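VOC domain-containing protein (Streptococcus mutans, PDB 3L7T) binds zinc in a VOC (glyoxalase) fold and may act as a lactoylglutathione lyase. Local coordinates at the interface of chains A and B. Numbering follows the deposited sequence. Chains: chain A/B, Putative uncharacterized protein.

Contact 1: the interface of chains A and B. Residues chain A 9, 49, 52, 84-87; chain B 6-9.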
# COMPACT_ATOMS: atom_id res chain seq x y z
N VAL A 9 -1.29 1.94 -6.19
CA VAL A 9 -1.55 1.70 -4.77
C VAL A 9 -2.61 2.72 -4.42
O VAL A 9 -2.51 3.88 -4.83
CB VAL A 9 -0.31 2.04 -3.93
CG1 VAL A 9 -0.52 1.57 -2.49
CG2 VAL A 9 0.92 1.31 -4.51
N CYS A 49 3.63 8.62 -9.65
CA CYS A 49 4.90 8.40 -8.93
C CYS A 49 5.81 7.47 -9.74
O CYS A 49 5.68 6.25 -9.66
CB CYS A 49 4.66 7.82 -7.53
SG CYS A 49 6.21 7.68 -6.57
N ILE A 52 4.19 4.16 -11.31
CA ILE A 52 3.10 3.61 -10.54
C ILE A 52 2.18 4.79 -10.27
O ILE A 52 2.67 5.89 -10.01
CB ILE A 52 3.65 3.02 -9.21
CG1 ILE A 52 4.35 1.69 -9.50
CG2 ILE A 52 2.55 2.86 -8.15
CD1 ILE A 52 5.21 1.15 -8.39
N HIS A 84 2.53 0.43 5.08
CA HIS A 84 3.18 1.69 4.76
C HIS A 84 3.80 1.65 3.37
O HIS A 84 3.76 0.63 2.69
CB HIS A 84 4.21 2.09 5.84
CG HIS A 84 5.50 1.33 5.79
ND1 HIS A 84 5.85 0.40 6.74
CD2 HIS A 84 6.56 1.42 4.95
CE1 HIS A 84 7.05 -0.08 6.47
NE2 HIS A 84 7.48 0.49 5.36
N LEU A 85 4.26 2.81 2.93
CA LEU A 85 4.72 3.00 1.57
C LEU A 85 6.00 3.78 1.67
O LEU A 85 6.10 4.75 2.42
CB LEU A 85 3.64 3.79 0.80
CG LEU A 85 3.88 4.28 -0.61
CD1 LEU A 85 4.14 3.12 -1.50
CD2 LEU A 85 2.62 5.02 -1.10
N ALA A 86 7.01 3.36 0.91
CA ALA A 86 8.30 4.01 0.96
C ALA A 86 8.64 4.53 -0.42
O ALA A 86 8.32 3.88 -1.41
CB ALA A 86 9.38 2.99 1.40
N PHE A 87 9.32 5.68 -0.46
CA PHE A 87 9.71 6.29 -1.72
C PHE A 87 11.22 6.34 -1.80
O PHE A 87 11.90 6.67 -0.82
CB PHE A 87 9.19 7.74 -1.77
CG PHE A 87 7.72 7.84 -1.67
CD1 PHE A 87 6.92 7.49 -2.77
CD2 PHE A 87 7.11 8.25 -0.48
CE1 PHE A 87 5.52 7.54 -2.68
CE2 PHE A 87 5.71 8.29 -0.38
CZ PHE A 87 4.91 7.94 -1.48
N VAL B 6 8.45 4.65 -6.10
CA VAL B 6 8.20 3.85 -4.92
C VAL B 6 9.39 2.95 -4.70
O VAL B 6 9.93 2.35 -5.64
CB VAL B 6 6.89 3.01 -5.04
CG1 VAL B 6 6.74 2.05 -3.87
CG2 VAL B 6 5.69 3.95 -5.09
N HIS B 7 9.74 2.78 -3.44
CA HIS B 7 10.87 1.91 -3.11
C HIS B 7 10.34 0.56 -2.71
O HIS B 7 10.82 -0.48 -3.18
CB HIS B 7 11.66 2.52 -1.97
CG HIS B 7 12.87 1.73 -1.59
ND1 HIS B 7 12.83 0.76 -0.61
CD2 HIS B 7 14.13 1.73 -2.08
CE1 HIS B 7 14.03 0.21 -0.50
NE2 HIS B 7 14.84 0.80 -1.37
N HIS B 8 9.34 0.56 -1.84
CA HIS B 8 8.66 -0.67 -1.46
C HIS B 8 7.32 -0.35 -0.83
O HIS B 8 7.05 0.79 -0.48
CB HIS B 8 9.51 -1.51 -0.48
CG HIS B 8 9.72 -0.86 0.87
ND1 HIS B 8 10.82 -0.09 1.16
CD2 HIS B 8 8.98 -0.91 2.00
CE1 HIS B 8 10.73 0.35 2.40
NE2 HIS B 8 9.63 -0.12 2.93
N VAL B 9 6.47 -1.36 -0.79
CA VAL B 9 5.17 -1.30 -0.14
C VAL B 9 5.17 -2.41 0.90
O VAL B 9 5.58 -3.55 0.63
CB VAL B 9 4.07 -1.61 -1.13
CG1 VAL B 9 2.69 -1.69 -0.44
CG2 VAL B 9 4.03 -0.57 -2.24
O HOH W 1 7.26 4.21 -8.63

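Contact 2: the interface of chains A and B. Residues chain A 2-5; chain B 49, 87-89.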
# COMPACT_ATOMS: atom_id res chain seq x y z
N LYS A 2 2.17 -14.17 -13.70
CA LYS A 2 3.06 -13.11 -14.29
C LYS A 2 2.69 -11.69 -13.83
O LYS A 2 2.29 -10.82 -14.62
CB LYS A 2 3.09 -13.21 -15.81
CG LYS A 2 4.10 -14.25 -16.31
CD LYS A 2 4.21 -14.24 -17.83
CE LYS A 2 5.58 -14.72 -18.28
NZ LYS A 2 5.93 -14.19 -19.62
N LEU A 3 2.89 -11.44 -12.54
CA LEU A 3 2.56 -10.15 -11.98
C LEU A 3 3.81 -9.26 -12.13
O LEU A 3 4.75 -9.36 -11.34
CB LEU A 3 2.16 -10.32 -10.51
CG LEU A 3 0.71 -10.55 -10.08
CD1 LEU A 3 -0.24 -11.05 -11.16
CD2 LEU A 3 0.59 -11.38 -8.80
N LYS A 4 3.81 -8.43 -13.16
CA LYS A 4 5.02 -7.84 -13.73
C LYS A 4 5.54 -6.68 -12.89
O LYS A 4 6.73 -6.44 -12.81
CB LYS A 4 4.74 -7.32 -15.14
CG LYS A 4 4.38 -8.38 -16.15
CD LYS A 4 3.62 -7.77 -17.32
CE LYS A 4 4.56 -7.16 -18.33
NZ LYS A 4 3.80 -6.43 -19.38
N ALA A 5 4.61 -5.94 -12.30
CA ALA A 5 4.92 -4.67 -11.66
C ALA A 5 3.66 -4.24 -10.92
O ALA A 5 2.60 -4.85 -11.08
CB ALA A 5 5.32 -3.62 -12.72
N CYS B 49 8.77 -7.15 -7.06
CA CYS B 49 7.68 -6.86 -7.97
C CYS B 49 8.07 -5.72 -8.92
O CYS B 49 8.21 -4.57 -8.51
CB CYS B 49 6.40 -6.49 -7.21
SG CYS B 49 5.03 -6.28 -8.35
N PHE B 87 -1.72 -4.92 -9.48
CA PHE B 87 -0.56 -5.35 -10.24
C PHE B 87 -0.87 -5.24 -11.71
O PHE B 87 -1.97 -5.60 -12.16
CB PHE B 87 -0.26 -6.82 -9.91
CG PHE B 87 0.03 -7.06 -8.47
CD1 PHE B 87 1.22 -6.60 -7.92
CD2 PHE B 87 -0.84 -7.79 -7.68
CE1 PHE B 87 1.52 -6.79 -6.59
CE2 PHE B 87 -0.54 -8.01 -6.32
CZ PHE B 87 0.63 -7.50 -5.77
N TYR B 88 0.15 -4.89 -12.49
CA TYR B 88 0.01 -4.73 -13.92
C TYR B 88 0.21 -6.09 -14.58
O TYR B 88 1.13 -6.80 -14.22
CB TYR B 88 1.09 -3.76 -14.39
CG TYR B 88 1.08 -3.50 -15.86
CD1 TYR B 88 -0.04 -2.94 -16.47
CD2 TYR B 88 2.19 -3.77 -16.64
CE1 TYR B 88 -0.04 -2.67 -17.83
CE2 TYR B 88 2.20 -3.54 -17.99
CZ TYR B 88 1.08 -2.97 -18.58
OH TYR B 88 1.07 -2.73 -19.93
N VAL B 89 -0.74 -6.49 -15.42
CA VAL B 89 -0.59 -7.74 -16.17
C VAL B 89 -0.92 -7.50 -17.66
O VAL B 89 -1.57 -6.50 -18.03
CB VAL B 89 -1.48 -8.89 -15.64
CG1 VAL B 89 -1.11 -9.26 -14.19
CG2 VAL B 89 -2.94 -8.50 -15.72

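Contact 1: the interface of chains A and B
An antiparallel strand-to-strand interface, in which A:Ala86 pairs with B:His8, adds strand 5-12 of chain B to strand 81-88 of chain A and helps hold the two copies in what is probably a functional dimer. The backbone N of A:Ala86 donates to the carbonyl O of B:His8 at 2.9 Å. In return the carbonyl O of A:Ala86 accepts the N of B:His7 at 2.7 Å and a weak second bond from the N of B:His8. One carbonyl thus faces two successive amides, a beta-bulge with B:His7 (phi/psi -98/-47°) as the extra residue. The bulge brings neighbouring imidazoles together, and B:His7 ND1 meets B:His8 ND1 edge to edge at 2.8 Å, fixing the rotation of the B:His8 ring. The methyl of A:Ala86 packs over one face of that ring, though its modelled closeness is doubtful. CG of B:His8 lies between the backbone N and carbonyl carbon (chi1 66°), which carries the ring over this methyl toward A:His84. B:His8 NE2 and A:His84 NE2 face each other at 3.3 Å, ring planes steeply inclined, as ligands converging on one zinc would. The metal site is thus probably built from both subunits, as in glyoxalase I. From either side of the bulge, CG1 of B:Val6 (3.7 Å) and CG2 of B:Val9 (3.8 Å) meet CD1 of A:Leu85. A water bridges the N of B:Val6 to the carbonyl O of A:Cys49. Strand 5-12 of one chain pairs here with strand 81-88 of the other, so the sheet runs on across the subunit boundary, as expected of VOC dimers, zinc-site histidines to one side and aliphatic packing to the other.

Contact 2: the interface of chains A and B
The N-terminal segment of chain A, entering strand 5-12, runs along the end of strand 81-88 of chain B, with A:Ala5 and B:Tyr88 forming an antiparallel beta bridge. The N of B:Tyr88 donates to the carbonyl O of A:Ala5 at 2.8 Å. The same oxygen also lies in the plane of the B:Phe87 ring, at its edge, 3.9 Å from CD1. A longer bond, from the N of A:Lys4 to the carbonyl O of B:Tyr88, is weak. Side chains pack to either side of this backbone pairing. A:Leu3 leans across B:Phe87, its branching carbon CG 3.9 Å from the methylene CB of B:Phe87, while CD2 approaches ring atom CD2. The other methyl, CD1, meets CG1 of B:Val89 at 3.6 Å; these two side chains lie alongside each other and point the same way. CG1 of B:Val89 is anti to its own carbonyl carbon (chi1 -62°), which turns this methyl toward A:Leu3 and also toward the carbonyl O of A:Lys2. The aliphatic chain of A:Lys4 passes over the carbonyl of B:Tyr88 and bends at chi3 (82°), bringing the side-chain amine NZ to 3.6 Å from CE2 of the tyrosine ring, a contact rather than a defined bond. SG of B:Cys49, at the end of strand 42-49, packs 3.7 Å from CA of A:Ala5 at the start of strand 5-12. The combination of a main-chain bond with a small apolar cluster probably helps direct the N-terminal residues onto the partner chain. It probably steadies the start of strand 5-12, which farther along carries a zinc-binding histidine, and lengthens the seam between the subunits.

The centres of the C-alpha atoms of contact 1 and contact 2 are about 15 Å apart, and the contacts draw on the same two elements with the chains exchanged: contact 1 joins strand 81-88 of chain A to strand 5-12 of chain B, and contact 2 does the reverse. Phe87 and Cys49 take part in both, each time from the chain that receives the partner's strand. By the two-fold symmetry, the twin of contact 2 continues the pairing of contact 1 toward the N-terminus of chain B. If zinc ligands come from both chains, this exchange probably couples dimer assembly to formation of both metal sites.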